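Local coordinates for protein group II chitinase (Ostrinia furnacalis, PDB 6JAW) that probably cleaves internal glycosidic bonds of chitin, this chain being a glycoside hydrolase family 18 domain of a larger, multidomain insect protein, at residues Y198-Q203 and V211-Y216. Residues are numbered along the deposited sequence; the frame is centred on the assembly and turned at random.
With BBO (2-[3-(morpholin-4-yl)propyl]-1H-benzo[de]isoquinoline-1,3(2H)-dione), chain B; NAG (2-acetamido-2-deoxy-beta-D-glucopyranose), chain C.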
loop_
_atom_site.group_PDB
_atom_site.type_symbol
_atom_site.label_atom_id
_atom_site.label_comp_id
_atom_site.label_asym_id
_atom_site.label_seq_id
_atom_site.Cartn_x
_atom_site.Cartn_y
_atom_site.Cartn_z
ATOM N N TYR A 198 0.076 0.097 -7.249
ATOM C CA TYR A 198 -1.295 0.569 -7.402
ATOM C C TYR A 198 -1.254 2.089 -7.464
ATOM O O TYR A 198 -0.192 2.703 -7.331
ATOM C CB TYR A 198 -2.212 0.074 -6.277
ATOM C CG TYR A 198 -1.624 0.169 -4.891
ATOM C CD1 TYR A 198 -1.530 1.391 -4.233
ATOM C CD2 TYR A 198 -1.170 -0.967 -4.235
ATOM C CE1 TYR A 198 -0.992 1.479 -2.963
ATOM C CE2 TYR A 198 -0.632 -0.892 -2.961
ATOM C CZ TYR A 198 -0.546 0.331 -2.330
ATOM O OH TYR A 198 -0.014 0.405 -1.062
ATOM N N ASP A 199 -2.425 2.688 -7.682
ATOM C CA ASP A 199 -2.544 4.119 -7.961
ATOM C C ASP A 199 -1.713 4.530 -9.170
ATOM O O ASP A 199 -1.177 5.639 -9.221
ATOM C CB ASP A 199 -2.157 4.965 -6.747
ATOM C CG ASP A 199 -3.136 4.826 -5.612
ATOM O OD1 ASP A 199 -4.264 4.333 -5.840
ATOM O OD2 ASP A 199 -2.761 5.186 -4.486
ATOM N N TYR A 200 -1.584 3.639 -10.154
ATOM C CA TYR A 200 -1.010 4.060 -11.425
ATOM C C TYR A 200 -1.871 5.120 -12.092
ATOM O O TYR A 200 -1.362 5.953 -12.851
ATOM C CB TYR A 200 -0.858 2.867 -12.360
ATOM C CG TYR A 200 0.223 1.902 -11.960
ATOM C CD1 TYR A 200 1.549 2.153 -12.272
ATOM C CD2 TYR A 200 -0.083 0.736 -11.270
ATOM C CE1 TYR A 200 2.545 1.260 -11.918
ATOM C CE2 TYR A 200 0.903 -0.165 -10.914
ATOM C CZ TYR A 200 2.213 0.103 -11.243
ATOM O OH TYR A 200 3.204 -0.786 -10.888
ATOM N N HIS A 201 -3.175 5.095 -11.836
ATOM C CA HIS A 201 -4.106 6.009 -12.471
ATOM C C HIS A 201 -5.140 6.451 -11.453
ATOM O O HIS A 201 -5.496 5.703 -10.539
ATOM C CB HIS A 201 -4.787 5.363 -13.686
ATOM C CG HIS A 201 -3.830 4.969 -14.767
ATOM N ND1 HIS A 201 -3.131 5.892 -15.514
ATOM C CD2 HIS A 201 -3.433 3.750 -15.206
ATOM C CE1 HIS A 201 -2.353 5.260 -16.375
ATOM N NE2 HIS A 201 -2.519 3.959 -16.208
ATOM N N GLY A 202 -5.603 7.680 -11.617
ATOM C CA GLY A 202 -6.625 8.236 -10.755
ATOM C C GLY A 202 -7.116 9.546 -11.328
ATOM O O GLY A 202 -6.703 9.956 -12.415
ATOM N N GLN A 203 -7.993 10.212 -10.565
ATOM C CA GLN A 203 -8.607 11.460 -11.018
ATOM C C GLN A 203 -7.576 12.474 -11.509
ATOM O O GLN A 203 -7.865 13.254 -12.423
ATOM C CB GLN A 203 -9.453 12.080 -9.895
ATOM C CG GLN A 203 -8.657 12.535 -8.666
ATOM C CD GLN A 203 -9.537 13.019 -7.517
ATOM O OE1 GLN A 203 -10.324 13.954 -7.673
ATOM N NE2 GLN A 203 -9.394 12.389 -6.353
ATOM N N VAL A 211 -6.623 1.507 -11.588
ATOM C CA VAL A 211 -5.823 1.744 -10.388
ATOM C C VAL A 211 -4.539 0.919 -10.382
ATOM O O VAL A 211 -3.505 1.392 -9.900
ATOM C CB VAL A 211 -6.672 1.482 -9.120
ATOM C CG1 VAL A 211 -7.212 0.047 -9.086
ATOM C CG2 VAL A 211 -5.875 1.794 -7.852
ATOM N N ALA A 212 -4.560 -0.306 -10.906
ATOM C CA ALA A 212 -3.416 -1.214 -10.767
ATOM C C ALA A 212 -3.352 -2.208 -11.917
ATOM O O ALA A 212 -3.587 -3.411 -11.742
ATOM C CB ALA A 212 -3.461 -1.949 -9.429
ATOM N N PRO A 213 -2.979 -1.746 -13.109
ATOM C CA PRO A 213 -2.760 -2.678 -14.218
ATOM C C PRO A 213 -1.623 -3.630 -13.897
ATOM O O PRO A 213 -0.601 -3.232 -13.331
ATOM C CB PRO A 213 -2.388 -1.763 -15.392
ATOM C CG PRO A 213 -2.659 -0.382 -14.932
ATOM C CD PRO A 213 -2.563 -0.381 -13.456
ATOM N N LEU A 214 -1.818 -4.898 -14.262
ATOM C CA LEU A 214 -0.765 -5.894 -14.127
ATOM C C LEU A 214 0.176 -5.862 -15.327
ATOM O O LEU A 214 1.399 -5.873 -15.166
ATOM C CB LEU A 214 -1.377 -7.287 -13.965
ATOM C CG LEU A 214 -0.412 -8.475 -13.924
ATOM C CD1 LEU A 214 0.594 -8.320 -12.788
ATOM C CD2 LEU A 214 -1.180 -9.784 -13.775
ATOM N N TYR A 215 -0.372 -5.823 -16.538
ATOM C CA TYR A 215 0.438 -5.843 -17.745
ATOM C C TYR A 215 0.162 -4.605 -18.583
ATOM O O TYR A 215 -0.853 -3.920 -18.415
ATOM C CB TYR A 215 0.176 -7.104 -18.583
ATOM C CG TYR A 215 0.622 -8.374 -17.906
ATOM C CD1 TYR A 215 1.950 -8.563 -17.561
ATOM C CD2 TYR A 215 -0.283 -9.377 -17.599
ATOM C CE1 TYR A 215 2.366 -9.718 -16.929
ATOM C CE2 TYR A 215 0.126 -10.539 -16.972
ATOM C CZ TYR A 215 1.451 -10.699 -16.636
ATOM O OH TYR A 215 1.875 -11.849 -16.011
ATOM N N TYR A 216 1.096 -4.327 -19.485
ATOM C CA TYR A 216 0.914 -3.280 -20.474
ATOM C C TYR A 216 -0.374 -3.502 -21.258
ATOM O O TYR A 216 -0.721 -4.633 -21.612
ATOM C CB TYR A 216 2.113 -3.257 -21.425
ATOM C CG TYR A 216 2.002 -2.261 -22.556
ATOM C CD1 TYR A 216 2.210 -0.908 -22.333
ATOM C CD2 TYR A 216 1.707 -2.676 -23.850
ATOM C CE1 TYR A 216 2.117 0.011 -23.367
ATOM C CE2 TYR A 216 1.612 -1.763 -24.893
ATOM C CZ TYR A 216 1.819 -0.423 -24.643
ATOM O OH TYR A 216 1.726 0.492 -25.666
HETATM C C10 BBO B . -0.201 10.852 -7.838
HETATM C C13 BBO B . -2.510 8.221 -4.293
HETATM C C15 BBO B . -2.409 7.412 -1.916
HETATM C C17 BBO B . -3.785 4.156 -0.939
HETATM C C01 BBO B . -0.037 12.020 -8.574
HETATM C C02 BBO B . -0.848 13.135 -8.330
HETATM C C03 BBO B . -1.829 13.080 -7.341
HETATM C C04 BBO B . -2.664 14.173 -7.062
HETATM C C05 BBO B . -3.634 14.058 -6.055
HETATM C C06 BBO B . -3.788 12.898 -5.329
HETATM C C07 BBO B . -2.975 11.842 -5.605
HETATM C C08 BBO B . -1.991 11.917 -6.607
HETATM C C09 BBO B . -1.170 10.805 -6.866
HETATM C C11 BBO B . -1.344 9.525 -6.058
HETATM C C12 BBO B . -3.149 10.565 -4.803
HETATM C C14 BBO B . -1.615 8.050 -3.065
HETATM C C16 BBO B . -2.663 5.113 -1.369
HETATM C C18 BBO B . -5.130 6.098 -0.939
HETATM C C19 BBO B . -4.527 6.370 -2.309
HETATM N N01 BBO B . -2.324 9.448 -5.048
HETATM N N02 BBO B . -3.077 6.170 -2.294
HETATM O O01 BBO B . -0.524 8.429 -6.314
HETATM O O02 BBO B . -4.131 10.510 -3.814
HETATM O O03 BBO B . -5.020 4.745 -0.622
HETATM C C1 NAG C . 6.752 -8.098 -18.402
HETATM C C2 NAG C . 6.324 -8.414 -19.845
HETATM C C3 NAG C . 7.508 -8.923 -20.673
HETATM C C4 NAG C . 8.714 -8.001 -20.553
HETATM C C5 NAG C . 9.059 -7.798 -19.086
HETATM C C6 NAG C . 10.212 -6.841 -18.876
HETATM C C7 NAG C . 4.054 -9.176 -20.390
HETATM C C8 NAG C . 3.086 -10.316 -20.322
HETATM N N2 NAG C . 5.256 -9.400 -19.853
HETATM O O3 NAG C . 7.098 -9.003 -22.033
HETATM O O4 NAG C . 9.832 -8.566 -21.230
HETATM O O5 NAG C . 7.921 -7.243 -18.411
HETATM O O6 NAG C . 9.769 -5.523 -18.580
HETATM O O7 NAG C . 3.759 -8.101 -20.899
#
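Tyr200 and Val211 join two loop segments by one backbone hydrogen bond, Tyr200 N to Val211 O at 3.0 Å, where the chain doubles back and the CA atoms of Tyr198 and Ala212 come within 4.4 Å. The same carbonyl oxygen also receives a CA-H...O contact from Tyr198. The small methyl of Ala212 suits the close approach of the two segments, its CB lying 3.9 Å from CB of Tyr198. Tyr200 sets CD2 3.5 Å from CD of Pro213, the two side chains meeting at a slant; a chi1 of -71°, which puts CG anti to the carbonyl carbon, turns the ring toward the proline, and its hydroxyl bonds to Thr230, fixing the far end of the ring. At its edge, the His201 ring meets Pro213 CG, while its ND1 bonds to Asp205. Val211 sets CG2 3.6 Å from Asp199 OD1, an apolar flank to a carboxylate whose OD1 is also gripped by Tyr251 and Gln253. Those two bonds would steady the carboxylate; its other oxygen, OD2, faces the morpholine nitrogen N02 of the bound naphthalimide ligand, at a modelled separation so short that its exact length is doubtful. The loop follows strand 192-195 of the TIM barrel, and its Met-Thr-Tyr-Asp-Tyr sequence, ending in Tyr198, Asp199 and Tyr200, is characteristic of the substrate-binding cleft of family 18 chitinases, here occupied by the ligand.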